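Conjugal transfer protein (Escherichia coli, PDB 5I97) is a VirB8-like inner-membrane protein, here its probable periplasmic domain, that probably helps assemble the type IV secretion channel for plasmid conjugation. Local coordinates at residues A[22-27]-A[97-102]; A[41-46]-A[88-93]; A[107-112]-A[123-128]. All coordinates share one frame; numbering follows the deposited sequence.

Contact 1 of 3, residues A[22-27]-A[97-102]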
loop_
_atom_site.group_PDB
_atom_site.type_symbol
_atom_site.label_atom_id
_atom_site.label_comp_id
_atom_site.label_asym_id
_atom_site.label_seq_id
_atom_site.Cartn_x
_atom_site.Cartn_y
_atom_site.Cartn_z
ATOM N N GLN A 22 10.485 0.538 -34.602
ATOM C CA GLN A 22 9.383 1.510 -34.618
ATOM C C GLN A 22 9.492 2.638 -33.633
ATOM O O GLN A 22 9.813 2.429 -32.477
ATOM C CB GLN A 22 8.056 0.841 -34.279
ATOM C CG GLN A 22 7.091 0.428 -35.290
ATOM C CD GLN A 22 6.354 -0.786 -34.825
ATOM O OE1 GLN A 22 6.863 -1.502 -34.011
ATOM N NE2 GLN A 22 5.071 -0.877 -35.143
ATOM N N THR A 23 9.117 3.824 -34.075
ATOM C CA THR A 23 8.989 4.938 -33.176
ATOM C C THR A 23 7.790 4.768 -32.238
ATOM O O THR A 23 7.925 4.960 -31.033
ATOM C CB THR A 23 8.868 6.242 -33.944
ATOM O OG1 THR A 23 10.060 6.443 -34.708
ATOM C CG2 THR A 23 8.699 7.404 -32.984
ATOM N N SER A 24 6.640 4.362 -32.775
ATOM C CA SER A 24 5.438 4.247 -31.954
ATOM C C SER A 24 4.663 2.966 -32.192
ATOM O O SER A 24 4.828 2.301 -33.203
ATOM C CB SER A 24 4.513 5.445 -32.185
ATOM O OG SER A 24 3.251 5.228 -31.583
ATOM N N TYR A 25 3.804 2.645 -31.240
ATOM C CA TYR A 25 2.912 1.500 -31.317
ATOM C C TYR A 25 1.476 1.925 -31.070
ATOM O O TYR A 25 0.616 1.089 -30.821
ATOM C CB TYR A 25 3.296 0.435 -30.294
ATOM C CG TYR A 25 4.116 -0.700 -30.832
ATOM C CD1 TYR A 25 3.519 -1.750 -31.523
ATOM C CD2 TYR A 25 5.491 -0.737 -30.649
ATOM C CE1 TYR A 25 4.270 -2.797 -32.019
ATOM C CE2 TYR A 25 6.250 -1.781 -31.136
ATOM C CZ TYR A 25 5.632 -2.812 -31.818
ATOM O OH TYR A 25 6.390 -3.853 -32.314
ATOM N N GLY A 26 1.217 3.221 -31.093
ATOM C CA GLY A 26 -0.117 3.675 -30.775
ATOM C C GLY A 26 -0.210 4.208 -29.356
ATOM O O GLY A 26 0.635 3.905 -28.498
ATOM N N ASP A 27 -1.239 5.009 -29.116
ATOM C CA ASP A 27 -1.402 5.695 -27.849
ATOM C C ASP A 27 -1.375 4.774 -26.636
ATOM O O ASP A 27 -0.618 5.008 -25.700
ATOM C CB ASP A 27 -2.718 6.466 -27.832
ATOM C CG ASP A 27 -2.608 7.810 -28.490
ATOM O OD1 ASP A 27 -1.529 8.124 -29.023
ATOM O OD2 ASP A 27 -3.609 8.557 -28.483
ATOM N N LEU A 97 1.303 12.479 -25.388
ATOM C CA LEU A 97 2.101 11.818 -26.408
ATOM C C LEU A 97 2.308 12.681 -27.629
ATOM O O LEU A 97 1.395 13.367 -28.088
ATOM C CB LEU A 97 1.450 10.501 -26.852
ATOM C CG LEU A 97 1.331 9.384 -25.820
ATOM C CD1 LEU A 97 0.801 8.134 -26.458
ATOM C CD2 LEU A 97 2.663 9.129 -25.145
ATOM N N ASP A 98 3.521 12.623 -28.156
ATOM C CA ASP A 98 3.818 13.130 -29.477
ATOM C C ASP A 98 4.406 11.956 -30.250
ATOM O O ASP A 98 5.616 11.832 -30.388
ATOM C CB ASP A 98 4.775 14.320 -29.427
ATOM C CG ASP A 98 5.035 14.916 -30.800
ATOM O OD1 ASP A 98 4.388 14.483 -31.777
ATOM O OD2 ASP A 98 5.882 15.823 -30.912
ATOM N N LYS A 99 3.528 11.096 -30.750
ATOM C CA LYS A 99 3.941 9.822 -31.322
ATOM C C LYS A 99 4.867 9.900 -32.548
ATOM O O LYS A 99 5.797 9.112 -32.641
ATOM C CB LYS A 99 2.696 9.017 -31.688
ATOM C CG LYS A 99 1.996 8.389 -30.501
ATOM C CD LYS A 99 0.876 7.442 -30.926
ATOM C CE LYS A 99 -0.078 8.076 -31.949
ATOM N NZ LYS A 99 -0.674 9.381 -31.516
ATOM N N PRO A 100 4.654 10.857 -33.468
ATOM C CA PRO A 100 5.593 10.909 -34.599
ATOM C C PRO A 100 7.040 11.215 -34.223
ATOM O O PRO A 100 7.955 10.872 -34.964
ATOM C CB PRO A 100 5.032 12.032 -35.466
ATOM C CG PRO A 100 3.595 12.045 -35.169
ATOM C CD PRO A 100 3.490 11.729 -33.702
ATOM N N HIS A 101 7.257 11.841 -33.081
ATOM C CA HIS A 101 8.607 12.256 -32.741
ATOM C C HIS A 101 9.174 11.456 -31.586
ATOM O O HIS A 101 10.304 11.671 -31.187
ATOM C CB HIS A 101 8.625 13.752 -32.417
ATOM C CG HIS A 101 7.986 14.585 -33.474
ATOM N ND1 HIS A 101 6.771 15.214 -33.295
ATOM C CD2 HIS A 101 8.363 14.854 -34.747
ATOM C CE1 HIS A 101 6.439 15.851 -34.406
ATOM N NE2 HIS A 101 7.387 15.643 -35.302
ATOM N N GLY A 102 8.389 10.523 -31.067
ATOM C CA GLY A 102 8.826 9.719 -29.950
ATOM C C GLY A 102 9.127 10.562 -28.726
ATOM O O GLY A 102 10.116 10.334 -28.044
#
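The turn between strands 86-98 and 103-114 meets the loop that leads into helix 27-42, and a lysine-aspartate salt bridge joins the two at the surface. Lys99 NZ donates to Asp27 OD1 at 2.9 Å, reaching the syn side of the carboxylate from 28° out of its plane. The lysine chain bends at chi3 (-50°), which places CE, and again at chi4 (-54°), which swings NZ back to the aspartate; the two side chains cross at about a right angle. On the way, Lys99 CD passes 3.3 Å from Ser24 OG. That hydroxyl accepts from Gly26 N at 2.9 Å in an ST turn and is also hydrogen-bonded to Asp30 OD2. Leu97 CD1 comes 3.5 Å from the same Asp27 OD1, and the leucine side chain also touches Asp30 and Leu34 of the helix. At the other end Thr23 CG2 rests 3.4 Å from Lys99 O. An alanine in place of Lys99 would probably leave the Asp27 carboxylate without its cationic mate and open a gap beside Ser24 OG where CG and CD had lain. Gly26 is the N-cap residue, and the ammonium bound to Asp27, on a side chain that also touches Asp30, probably offsets part of the negative charge gathered at this helix start.

Contact 2 of 3, residues A[41-46]-A[88-93]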
loop_
_atom_site.group_PDB
_atom_site.type_symbol
_atom_site.label_atom_id
_atom_site.label_comp_id
_atom_site.label_asym_id
_atom_site.label_seq_id
_atom_site.Cartn_x
_atom_site.Cartn_y
_atom_site.Cartn_z
ATOM N N ARG A 41 11.546 3.503 -12.545
ATOM C CA ARG A 41 12.714 4.342 -12.321
ATOM C C ARG A 41 12.574 5.294 -11.135
ATOM O O ARG A 41 13.537 5.525 -10.414
ATOM C CB ARG A 41 13.032 5.132 -13.588
ATOM C CG ARG A 41 14.163 6.103 -13.436
ATOM C CD ARG A 41 14.795 6.450 -14.755
ATOM N NE ARG A 41 15.872 7.415 -14.575
ATOM C CZ ARG A 41 16.787 7.709 -15.488
ATOM N NH1 ARG A 41 16.785 7.097 -16.666
ATOM N NH2 ARG A 41 17.714 8.611 -15.219
ATOM N N GLU A 42 11.374 5.819 -10.919
ATOM C CA GLU A 42 11.179 6.845 -9.903
ATOM C C GLU A 42 10.680 6.267 -8.592
ATOM O O GLU A 42 10.650 6.954 -7.580
ATOM C CB GLU A 42 10.203 7.915 -10.404
ATOM C CG GLU A 42 10.671 8.609 -11.664
ATOM C CD GLU A 42 11.995 9.307 -11.476
ATOM O OE1 GLU A 42 12.257 9.790 -10.356
ATOM O OE2 GLU A 42 12.788 9.347 -12.441
ATOM N N SER A 43 10.295 5.001 -8.607
ATOM C CA SER A 43 9.936 4.338 -7.368
ATOM C C SER A 43 11.183 3.864 -6.656
ATOM O O SER A 43 12.235 3.679 -7.267
ATOM C CB SER A 43 9.027 3.139 -7.609
ATOM O OG SER A 43 7.855 3.487 -8.307
ATOM N N TYR A 44 11.058 3.673 -5.352
ATOM C CA TYR A 44 12.063 2.943 -4.608
ATOM C C TYR A 44 11.403 1.971 -3.647
ATOM O O TYR A 44 10.687 2.361 -2.719
ATOM C CB TYR A 44 13.004 3.863 -3.841
ATOM C CG TYR A 44 14.061 3.053 -3.136
ATOM C CD1 TYR A 44 15.166 2.574 -3.823
ATOM C CD2 TYR A 44 13.924 2.713 -1.795
ATOM C CE1 TYR A 44 16.113 1.816 -3.188
ATOM C CE2 TYR A 44 14.867 1.958 -1.158
ATOM C CZ TYR A 44 15.961 1.506 -1.853
ATOM O OH TYR A 44 16.915 0.746 -1.205
ATOM N N ASP A 45 11.654 0.693 -3.881
ATOM C CA ASP A 45 11.221 -0.344 -2.975
ATOM C C ASP A 45 12.294 -1.416 -2.944
ATOM O O ASP A 45 12.574 -2.050 -3.969
ATOM C CB ASP A 45 9.870 -0.898 -3.424
ATOM C CG ASP A 45 9.343 -1.963 -2.507
ATOM O OD1 ASP A 45 9.698 -1.952 -1.318
ATOM O OD2 ASP A 45 8.534 -2.793 -2.965
ATOM N N PHE A 46 12.882 -1.629 -1.767
ATOM C CA PHE A 46 14.013 -2.540 -1.631
ATOM C C PHE A 46 13.637 -3.922 -2.100
ATOM O O PHE A 46 14.450 -4.628 -2.687
ATOM C CB PHE A 46 14.516 -2.610 -0.185
ATOM C CG PHE A 46 15.738 -3.487 -0.008
ATOM C CD1 PHE A 46 16.968 -3.107 -0.538
ATOM C CD2 PHE A 46 15.656 -4.689 0.670
ATOM C CE1 PHE A 46 18.086 -3.899 -0.380
ATOM C CE2 PHE A 46 16.777 -5.491 0.828
ATOM C CZ PHE A 46 17.994 -5.097 0.299
ATOM N N THR A 88 9.585 4.832 -1.795
ATOM C CA THR A 88 8.937 5.880 -2.582
ATOM C C THR A 88 8.021 5.306 -3.655
ATOM O O THR A 88 8.459 4.521 -4.486
ATOM C CB THR A 88 9.954 6.813 -3.247
ATOM O OG1 THR A 88 10.587 7.615 -2.245
ATOM C CG2 THR A 88 9.243 7.750 -4.211
ATOM N N ARG A 89 6.738 5.660 -3.587
ATOM C CA ARG A 89 5.767 5.194 -4.568
ATOM C C ARG A 89 5.428 6.290 -5.585
ATOM O O ARG A 89 5.514 7.489 -5.288
ATOM C CB ARG A 89 4.497 4.666 -3.885
ATOM C CG ARG A 89 3.514 5.725 -3.390
ATOM C CD ARG A 89 2.331 5.041 -2.701
ATOM N NE ARG A 89 1.411 5.982 -2.071
ATOM C CZ ARG A 89 1.517 6.422 -0.824
ATOM N NH1 ARG A 89 2.508 5.997 -0.048
ATOM N NH2 ARG A 89 0.623 7.284 -0.352
ATOM N N VAL A 90 5.040 5.856 -6.780
ATOM C CA VAL A 90 4.704 6.752 -7.882
ATOM C C VAL A 90 3.224 6.747 -8.237
ATOM O O VAL A 90 2.592 5.705 -8.275
ATOM C CB VAL A 90 5.494 6.374 -9.175
ATOM C CG1 VAL A 90 4.966 7.140 -10.398
ATOM C CG2 VAL A 90 6.988 6.574 -8.992
ATOM N N LYS A 91 2.689 7.939 -8.469
ATOM C CA LYS A 91 1.358 8.138 -9.029
ATOM C C LYS A 91 1.456 8.884 -10.357
ATOM O O LYS A 91 1.910 10.023 -10.390
ATOM C CB LYS A 91 0.472 8.920 -8.053
ATOM C CG LYS A 91 -0.985 9.007 -8.460
ATOM C CD LYS A 91 -1.589 7.656 -8.782
ATOM C CE LYS A 91 -3.095 7.779 -8.879
ATOM N NZ LYS A 91 -3.449 8.831 -9.866
ATOM N N ILE A 92 1.069 8.235 -11.450
ATOM C CA ILE A 92 1.013 8.906 -12.747
ATOM C C ILE A 92 -0.226 9.793 -12.816
ATOM O O ILE A 92 -1.335 9.318 -12.605
ATOM C CB ILE A 92 0.988 7.895 -13.913
ATOM C CG1 ILE A 92 2.191 6.950 -13.835
ATOM C CG2 ILE A 92 0.973 8.616 -15.252
ATOM C CD1 ILE A 92 3.526 7.618 -14.051
ATOM N N ASN A 93 -0.048 11.067 -13.142
ATOM C CA ASN A 93 -1.175 11.996 -13.178
ATOM C C ASN A 93 -1.696 12.271 -14.596
ATOM O O ASN A 93 -2.900 12.403 -14.807
ATOM C CB ASN A 93 -0.795 13.316 -12.509
ATOM C CG ASN A 93 -0.349 13.133 -11.057
ATOM O OD1 ASN A 93 0.710 13.616 -10.656
ATOM N ND2 ASN A 93 -1.146 12.416 -10.276
HETATM O O HOH W 1 5.532 2.976 -7.280
#
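Glu42, in the last turn of helix 27-42, lays its CB 3.8 Å from Val90 CG2, while its carbonyl O faces Thr88 CG2 at 3.7 Å. Its carboxylate turns away from the strand, and OE2 is hydrogen-bonded to Tyr156 OH. Ser43 is the first residue to leave helical geometry. Its OG, anti to the carbonyl carbon (chi1 -57°), comes 3.3 Å from Val90 CG2, is hydrogen-bonded to Ile39 O in the preceding turn, and accepts from a water at 2.6 Å. The same water accepts from Val90 N, so it bridges the serine hydroxyl to the strand backbone. Ser43 CA also makes a CA-H...O contact with Thr88 O. Tyr44 then forms a single antiparallel bridge with Thr88, a hydrogen-bonded pair: Tyr44 N gives to Thr88 O and Thr88 N to Tyr44 O, both at 2.9 Å and both on a carbonyl lone pair. The Tyr44 side chain leads away from the strand onto helix 78-82, and its OH is hydrogen-bonded to Gly83 O just past the end of that helix. The helix exit is thus tied to strand 86-98, outermost in this chain's sheet: one residue pair satisfies two N-H groups and two carbonyls, and water serves Val90 N where direct pairing has stopped.

Contact 3 of 3, residues A[107-112]-A[123-128]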
loop_
_atom_site.group_PDB
_atom_site.type_symbol
_atom_site.label_atom_id
_atom_site.label_comp_id
_atom_site.label_asym_id
_atom_site.label_seq_id
_atom_site.Cartn_x
_atom_site.Cartn_y
_atom_site.Cartn_z
ATOM N N ARG A 107 3.390 13.693 -16.199
ATOM C CA ARG A 107 3.298 14.346 -14.904
ATOM C C ARG A 107 2.963 13.333 -13.835
ATOM O O ARG A 107 1.981 12.598 -13.943
ATOM C CB ARG A 107 2.258 15.455 -14.948
ATOM C CG ARG A 107 2.708 16.612 -15.794
ATOM C CD ARG A 107 1.753 17.775 -15.727
ATOM N NE ARG A 107 2.328 18.960 -16.360
ATOM C CZ ARG A 107 2.462 19.133 -17.672
ATOM N NH1 ARG A 107 2.090 18.182 -18.518
ATOM N NH2 ARG A 107 2.995 20.256 -18.133
ATOM N N PHE A 108 3.782 13.307 -12.789
ATOM C CA PHE A 108 3.622 12.286 -11.779
ATOM C C PHE A 108 3.928 12.775 -10.370
ATOM O O PHE A 108 4.583 13.793 -10.157
ATOM C CB PHE A 108 4.503 11.071 -12.137
ATOM C CG PHE A 108 5.986 11.338 -12.099
ATOM C CD1 PHE A 108 6.611 12.016 -13.129
ATOM C CD2 PHE A 108 6.770 10.847 -11.068
ATOM C CE1 PHE A 108 7.965 12.247 -13.098
ATOM C CE2 PHE A 108 8.131 11.061 -11.053
ATOM C CZ PHE A 108 8.725 11.764 -12.060
ATOM N N THR A 109 3.446 12.006 -9.408
ATOM C CA THR A 109 3.570 12.344 -8.011
ATOM C C THR A 109 4.271 11.232 -7.262
ATOM O O THR A 109 3.956 10.060 -7.441
ATOM C CB THR A 109 2.197 12.603 -7.384
ATOM O OG1 THR A 109 1.651 13.791 -7.958
ATOM C CG2 THR A 109 2.316 12.799 -5.875
ATOM N N THR A 110 5.237 11.610 -6.439
ATOM C CA THR A 110 5.906 10.652 -5.573
ATOM C C THR A 110 5.511 10.880 -4.117
ATOM O O THR A 110 5.377 12.014 -3.664
ATOM C CB THR A 110 7.440 10.724 -5.716
ATOM O OG1 THR A 110 7.881 12.071 -5.536
ATOM C CG2 THR A 110 7.853 10.253 -7.095
ATOM N N VAL A 111 5.307 9.783 -3.402
ATOM C CA VAL A 111 5.070 9.830 -1.966
ATOM C C VAL A 111 6.149 9.013 -1.272
ATOM O O VAL A 111 6.196 7.792 -1.396
ATOM C CB VAL A 111 3.683 9.282 -1.581
ATOM C CG1 VAL A 111 3.537 9.230 -0.065
ATOM C CG2 VAL A 111 2.583 10.133 -2.189
ATOM N N ARG A 112 7.049 9.699 -0.581
ATOM C CA ARG A 112 8.137 9.011 0.110
ATOM C C ARG A 112 7.741 8.670 1.540
ATOM O O ARG A 112 7.099 9.472 2.226
ATOM C CB ARG A 112 9.402 9.861 0.091
ATOM C CG ARG A 112 10.560 9.309 0.884
ATOM C CD ARG A 112 11.759 10.180 0.657
ATOM N NE ARG A 112 12.905 9.720 1.417
ATOM C CZ ARG A 112 13.289 10.247 2.572
ATOM N NH1 ARG A 112 12.604 11.250 3.095
ATOM N NH2 ARG A 112 14.351 9.763 3.197
ATOM N N PRO A 123 3.583 14.814 -0.617
ATOM C CA PRO A 123 3.720 14.526 -2.047
ATOM C C PRO A 123 4.578 15.551 -2.782
ATOM O O PRO A 123 4.581 16.728 -2.435
ATOM C CB PRO A 123 2.277 14.579 -2.547
ATOM C CG PRO A 123 1.454 14.203 -1.355
ATOM C CD PRO A 123 2.174 14.789 -0.184
ATOM N N GLN A 124 5.310 15.080 -3.784
ATOM C CA GLN A 124 6.090 15.947 -4.664
ATOM C C GLN A 124 5.648 15.710 -6.109
ATOM O O GLN A 124 5.461 14.567 -6.512
ATOM C CB GLN A 124 7.587 15.677 -4.508
ATOM C CG GLN A 124 8.168 16.133 -3.185
ATOM C CD GLN A 124 9.551 15.579 -2.974
ATOM O OE1 GLN A 124 9.756 14.360 -2.989
ATOM N NE2 GLN A 124 10.519 16.465 -2.834
ATOM N N ARG A 125 5.459 16.775 -6.878
ATOM C CA ARG A 125 4.950 16.622 -8.243
ATOM C C ARG A 125 6.047 16.907 -9.255
ATOM O O ARG A 125 6.831 17.842 -9.084
ATOM C CB ARG A 125 3.745 17.529 -8.491
ATOM C CG ARG A 125 2.547 17.153 -7.614
ATOM C CD ARG A 125 1.259 17.961 -7.881
ATOM N NE ARG A 125 0.471 17.353 -8.960
ATOM C CZ ARG A 125 -0.857 17.245 -8.960
ATOM N NH1 ARG A 125 -1.568 17.725 -7.949
ATOM N NH2 ARG A 125 -1.478 16.662 -9.977
ATOM N N TRP A 126 6.118 16.087 -10.300
ATOM C CA TRP A 126 7.202 16.210 -11.271
ATOM C C TRP A 126 6.740 16.163 -12.723
ATOM O O TRP A 126 5.658 15.671 -13.031
ATOM C CB TRP A 126 8.222 15.095 -11.059
ATOM C CG TRP A 126 8.604 14.853 -9.646
ATOM C CD1 TRP A 126 7.983 14.024 -8.763
ATOM C CD2 TRP A 126 9.717 15.414 -8.945
ATOM N NE1 TRP A 126 8.624 14.046 -7.562
ATOM C CE2 TRP A 126 9.704 14.893 -7.650
ATOM C CE3 TRP A 126 10.732 16.311 -9.305
ATOM C CZ2 TRP A 126 10.650 15.239 -6.689
ATOM C CZ3 TRP A 126 11.676 16.654 -8.354
ATOM C CH2 TRP A 126 11.628 16.121 -7.062
ATOM N N ILE A 127 7.596 16.637 -13.619
ATOM C CA ILE A 127 7.367 16.493 -15.051
ATOM C C ILE A 127 8.520 15.712 -15.670
ATOM O O ILE A 127 9.683 16.088 -15.522
ATOM C CB ILE A 127 7.242 17.848 -15.756
ATOM C CG1 ILE A 127 6.234 18.739 -15.033
ATOM C CG2 ILE A 127 6.844 17.655 -17.205
ATOM C CD1 ILE A 127 6.156 20.146 -15.578
ATOM N N ALA A 128 8.197 14.635 -16.373
ATOM C CA ALA A 128 9.200 13.856 -17.082
ATOM C C ALA A 128 9.070 14.049 -18.592
ATOM O O ALA A 128 8.041 13.716 -19.182
ATOM C CB ALA A 128 9.074 12.390 -16.728
#
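This is antiparallel pairing within the beta hairpin of strands 103-114 and 124-134, the middle two of the four-stranded sheet. Phe108 with Trp126 and Thr110 with Gln124 are hydrogen-bonded pairs; Trp126 N reaches Phe108 O at 2.8 Å, and Thr110 N reaches Gln124 O at 3.0 Å. On the face carrying Phe108, Thr110 and Trp126, the indole lies beside the phenyl ring in an offset stack: the centroids of the five-membered ring and the Phe108 ring are 5.0 Å apart and the planes 28° from parallel. Trp126 CB sits over one face of the Phe108 ring, 3.8 Å from its centroid, in a CH-pi contact. Phe108 CE1 comes 3.8 Å from Ala128 CB. Thr110 OG1, set between the backbone N and the carbonyl carbon (chi1 53°), accepts from the indole NE1 at 2.9 Å, nearly straight and close to the ring plane. On the other face Thr109 OG1, hydrogen-bonded to Asn93 OD1, meets Arg125 CG at 3.5 Å. Strand 151-160 supplies Val158 to both aromatics, and helix 27-42 adds Val38 against Phe108. The tryptophan is thereby gripped in two ways: the CH-pi contact of CB and the offset stack set the indole against Phe108, while the NE1 bond satisfies its N-H and probably resists rotation of the ring.

In the fold
The three contacts lie on or beside three strands of one antiparallel sheet, and two of them reach the helix packed on it. Along the chain, contact 2 falls within the span that contact 1 brackets, and contact 3 follows both. The centres of contacts 1 and 2 lie 24 Å apart, on opposite sides of the chain's centre. Contacts 2 and 3, with centres 9 Å apart, touch directly: Lys91 N and Asn93 N probably donate to Thr109 O and Arg107 O across the adjacent strands. Contact 1 stays about 9 Å from contact 3 at nearest atoms. Contacts 1 and 2 tie the two ends of helix 27-42 to strand 86-98, and contact 3 pairs the two central strands, consistent with the NTF2-like fold of the VirB8 clan.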